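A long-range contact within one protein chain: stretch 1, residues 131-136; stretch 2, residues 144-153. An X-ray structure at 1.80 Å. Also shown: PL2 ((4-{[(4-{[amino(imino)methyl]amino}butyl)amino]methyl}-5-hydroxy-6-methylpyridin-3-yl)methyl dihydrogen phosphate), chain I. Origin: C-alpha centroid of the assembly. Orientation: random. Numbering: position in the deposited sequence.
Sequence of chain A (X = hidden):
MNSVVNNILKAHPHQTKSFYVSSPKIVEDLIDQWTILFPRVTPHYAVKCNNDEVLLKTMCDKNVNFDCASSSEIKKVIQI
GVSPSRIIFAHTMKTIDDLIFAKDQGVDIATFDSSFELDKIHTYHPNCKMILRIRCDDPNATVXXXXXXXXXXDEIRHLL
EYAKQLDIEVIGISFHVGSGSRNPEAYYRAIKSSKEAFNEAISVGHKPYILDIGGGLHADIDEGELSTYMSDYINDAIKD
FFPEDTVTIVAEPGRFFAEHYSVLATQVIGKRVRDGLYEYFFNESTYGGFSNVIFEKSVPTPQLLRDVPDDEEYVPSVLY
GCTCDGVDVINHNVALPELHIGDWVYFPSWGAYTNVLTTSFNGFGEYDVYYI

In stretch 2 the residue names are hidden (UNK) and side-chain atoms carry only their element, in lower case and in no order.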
# COMPACT_ATOMS: atom_id res chain seq x y z
N ILE A 131 -13.66 17.26 21.10
CA ILE A 131 -12.53 18.15 20.89
C ILE A 131 -12.60 18.67 19.46
O ILE A 131 -12.60 17.90 18.52
CB ILE A 131 -11.16 17.43 21.15
CG1 ILE A 131 -11.03 17.04 22.62
CG2 ILE A 131 -10.00 18.32 20.74
CD1 ILE A 131 -9.84 16.11 22.92
N LEU A 132 -12.69 19.99 19.32
CA LEU A 132 -12.76 20.57 17.99
C LEU A 132 -11.37 20.60 17.37
O LEU A 132 -10.47 21.24 17.91
CB LEU A 132 -13.39 21.97 18.02
CG LEU A 132 -13.33 22.76 16.70
CD1 LEU A 132 -14.15 22.11 15.59
CD2 LEU A 132 -13.76 24.22 16.92
N ARG A 133 -11.21 19.93 16.24
CA ARG A 133 -9.96 19.97 15.50
C ARG A 133 -9.98 21.15 14.53
O ARG A 133 -10.88 21.25 13.69
CB ARG A 133 -9.70 18.67 14.74
CG ARG A 133 -8.39 18.69 13.98
CD ARG A 133 -8.04 17.32 13.44
NE ARG A 133 -6.92 17.37 12.50
CZ ARG A 133 -6.42 16.30 11.89
NH1 ARG A 133 -6.95 15.11 12.11
NH2 ARG A 133 -5.40 16.43 11.05
N ILE A 134 -8.99 22.03 14.66
CA ILE A 134 -8.84 23.16 13.76
C ILE A 134 -7.68 22.94 12.79
O ILE A 134 -6.70 22.27 13.13
CB ILE A 134 -8.66 24.50 14.53
CG1 ILE A 134 -7.36 24.49 15.36
CG2 ILE A 134 -9.88 24.72 15.44
CD1 ILE A 134 -7.00 25.87 15.98
N ARG A 135 -7.81 23.49 11.59
CA ARG A 135 -6.74 23.36 10.61
C ARG A 135 -5.64 24.39 10.87
O ARG A 135 -5.92 25.60 10.92
CB ARG A 135 -7.28 23.54 9.19
CG ARG A 135 -6.20 23.39 8.14
CD ARG A 135 -6.72 23.69 6.77
NE ARG A 135 -5.65 23.49 5.79
CZ ARG A 135 -5.82 23.47 4.47
NH1 ARG A 135 -7.04 23.61 3.94
NH2 ARG A 135 -4.78 23.27 3.68
N CYS A 136 -4.41 23.91 11.03
CA CYS A 136 -3.24 24.77 11.20
C CYS A 136 -2.04 24.05 10.60
O CYS A 136 -1.43 23.20 11.26
CB CYS A 136 -2.95 25.04 12.68
SG CYS A 136 -4.19 25.94 13.63
N UNK A 144 1.20 16.18 4.41
CA UNK A 144 0.19 17.23 4.61
C UNK A 144 -1.19 16.65 4.94
O UNK A 144 -1.59 15.64 4.36
c UNK A 144 1.38 18.90 3.07
c UNK A 144 1.70 19.90 4.18
o UNK A 144 2.82 19.90 4.75
c UNK A 144 0.11 18.10 3.35
n UNK A 144 0.75 20.75 4.50
N UNK A 145 -1.91 17.28 5.87
CA UNK A 145 -3.19 16.73 6.40
C UNK A 145 -4.34 17.75 6.36
O UNK A 145 -5.53 17.40 6.55
c UNK A 145 -3.01 16.28 7.85
c UNK A 145 -1.81 15.19 9.76
c UNK A 145 -2.01 13.94 7.57
c UNK A 145 -1.88 15.32 8.24
N UNK A 146 -3.95 19.00 6.10
CA UNK A 146 -4.84 20.16 6.17
C UNK A 146 -6.05 20.18 5.26
O UNK A 146 -7.16 20.54 5.71
N UNK A 147 -5.88 19.85 3.98
CA UNK A 147 -7.03 19.83 3.08
C UNK A 147 -8.18 18.96 3.60
O UNK A 147 -9.35 19.34 3.54
c UNK A 147 -6.63 19.33 1.73
n UNK A 147 -5.71 20.26 -0.29
o UNK A 147 -7.29 21.45 0.78
c UNK A 147 -6.56 20.44 0.71
N UNK A 148 -7.83 17.80 4.15
CA UNK A 148 -8.80 16.77 4.47
C UNK A 148 -9.42 16.92 5.86
O UNK A 148 -10.59 16.57 6.05
n UNK A 148 -8.20 10.44 4.12
c UNK A 148 -8.19 12.94 4.11
c UNK A 148 -8.97 14.19 4.58
c UNK A 148 -8.97 11.67 4.41
c UNK A 148 -8.11 15.42 4.34
N UNK A 149 -8.65 17.44 6.81
CA UNK A 149 -9.09 17.49 8.21
C UNK A 149 -8.93 18.87 8.83
O UNK A 149 -8.00 19.59 8.49
c UNK A 149 -8.56 15.04 8.66
c UNK A 149 -7.80 12.96 7.73
c UNK A 149 -8.30 16.48 9.05
c UNK A 149 -10.06 13.15 8.54
c UNK A 149 -9.81 14.47 8.88
c UNK A 149 -7.56 14.28 8.08
c UNK A 149 -9.05 12.39 7.97
N UNK A 150 -9.83 19.19 9.76
CA UNK A 150 -9.71 20.41 10.54
C UNK A 150 -10.64 21.50 10.05
O UNK A 150 -10.78 21.72 8.85
N UNK A 151 -11.25 22.20 11.01
CA UNK A 151 -12.16 23.30 10.70
C UNK A 151 -11.38 24.56 10.33
O UNK A 151 -10.33 24.86 10.91
c UNK A 151 -13.05 23.59 11.89
N UNK A 152 -11.91 25.29 9.36
CA UNK A 152 -11.34 26.57 8.96
C UNK A 152 -11.70 27.63 9.99
O UNK A 152 -12.70 27.49 10.71
c UNK A 152 -11.88 26.98 7.59
n UNK A 152 -12.38 25.68 5.62
c UNK A 152 -11.46 26.02 6.51
o UNK A 152 -10.30 25.61 6.46
N UNK A 153 -10.90 28.70 10.06
CA UNK A 153 -11.12 29.72 11.08
C UNK A 153 -12.55 30.26 11.04
O UNK A 153 -13.16 30.53 12.09
c UNK A 153 -9.39 33.07 12.08
c UNK A 153 -10.11 30.87 10.99
c UNK A 153 -10.07 31.73 12.27
o UNK A 153 -10.01 34.10 12.42
o UNK A 153 -8.23 33.11 11.60
N1 PL2 I . -2.75 12.08 15.46
C2 PL2 I . -3.52 12.08 14.35
C2A PL2 I . -5.01 12.45 14.45
C3 PL2 I . -2.93 11.74 13.13
O3 PL2 I . -3.72 11.77 12.02
C4 PL2 I . -1.56 11.41 13.03
C4A PL2 I . -0.87 11.02 11.69
C5 PL2 I . -0.83 11.43 14.23
C6 PL2 I . -1.45 11.77 15.42
P PL2 I . 3.05 11.46 13.76
N PL2 I . -1.53 11.63 10.51
CA PL2 I . -1.50 10.72 9.36
CG PL2 I . -0.04 9.45 7.73
OP2 PL2 I . 3.89 12.24 12.63
OP3 PL2 I . 3.38 9.88 13.56
OP1 PL2 I . 3.40 11.94 15.14
OP4 PL2 I . 1.52 11.72 13.34
C5M PL2 I . 0.67 11.09 14.24
CB PL2 I . -0.06 10.31 9.00
CD PL2 I . 1.41 9.07 7.34
NE PL2 I . 1.30 8.16 6.17
CZ PL2 I . 2.28 7.38 5.69
NH2 PL2 I . 2.02 6.59 4.62
NH1 PL2 I . 3.49 7.37 6.25
O HOH W 1 -5.39 19.18 9.71
O HOH W 2 -9.62 23.40 4.99
O HOH W 3 -8.37 26.88 11.57

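Position 144 carries three carbons, the third bearing one oxygen and one nitrogen, and touches nothing on stretch 1: a glutamine-length amide, Gln144. Its polar end suits a partly exposed place.

Position 145 has four carbons forked at the second, and its CB lies 4.0 Å from Arg133 NH2, at the edge of the guanidinium: the mark of leucine. Leu145 also brings its CD1 3.6 Å from N of the ligand PL2; a buried, uncharged side chain packs against both.

Position 146 has no side-chain atoms, and its backbone O lies over one face of the Arg135 guanidinium: it is glycine. An ideal CB here would fall 2.6 Å from Arg135 NE, a clash, so the bare backbone of Gly146 leaves room for the arginine.

Position 147 shows two carbons, the second with one oxygen and one nitrogen; its CB points away from stretch 1, while its backbone N lies 3.6 Å from Arg135 NH2, over the same guanidinium face: Asn147. A polar amide is at ease in this exposed place.

Position 148 is a row of four carbons ending in nitrogen, with no contact to stretch 1, hence Lys148. Its CA-to-CB bond points away from stretch 1, all four chi angles are t, and its NZ is hydrogen-bonded elsewhere in the structure.

Position 149 has one carbon followed by a six-carbon ring, and its CB sits 3.4 Å from Arg133 CZ, over one face of the guanidinium: Phe149. The ring leads away into buried surroundings. Its N closes a turn by donating to Leu145 O at 3.1 Å.

Position 150 again lacks a side chain, and its CA comes within 3.5 Å of Arg133 O: Gly150. Phi/psi of 102/138 would jam a CB against the preceding carbonyl, and that CB would also lie 2.8 Å from Arg135 N.

Position 151 has one carbon, a CB 4.1 Å from Leu132 CD1, so it is Ala151. The small methyl suits this buried apolar contact.

Position 152 has two carbons, the second bearing one oxygen and one nitrogen; the oxygen accepts from water 2, which in turn accepts from Arg135 NH1: Asn152.

Position 153 has three carbons, the third bearing two oxygens, exposed and free of stretch 1: Glu153.

The contact works through a single beta bridge, Ile134 with Ala151. Ala151 N donates to Arg133 O and Arg135 N to Ala151 O, each at 2.9 Å and nearly straight. Around this bridge the two arginines cover the turn, and water 1 links Arg133 NH2 to Phe149 O.

Stretch 2, residues 144-153: QLGNKFGANE
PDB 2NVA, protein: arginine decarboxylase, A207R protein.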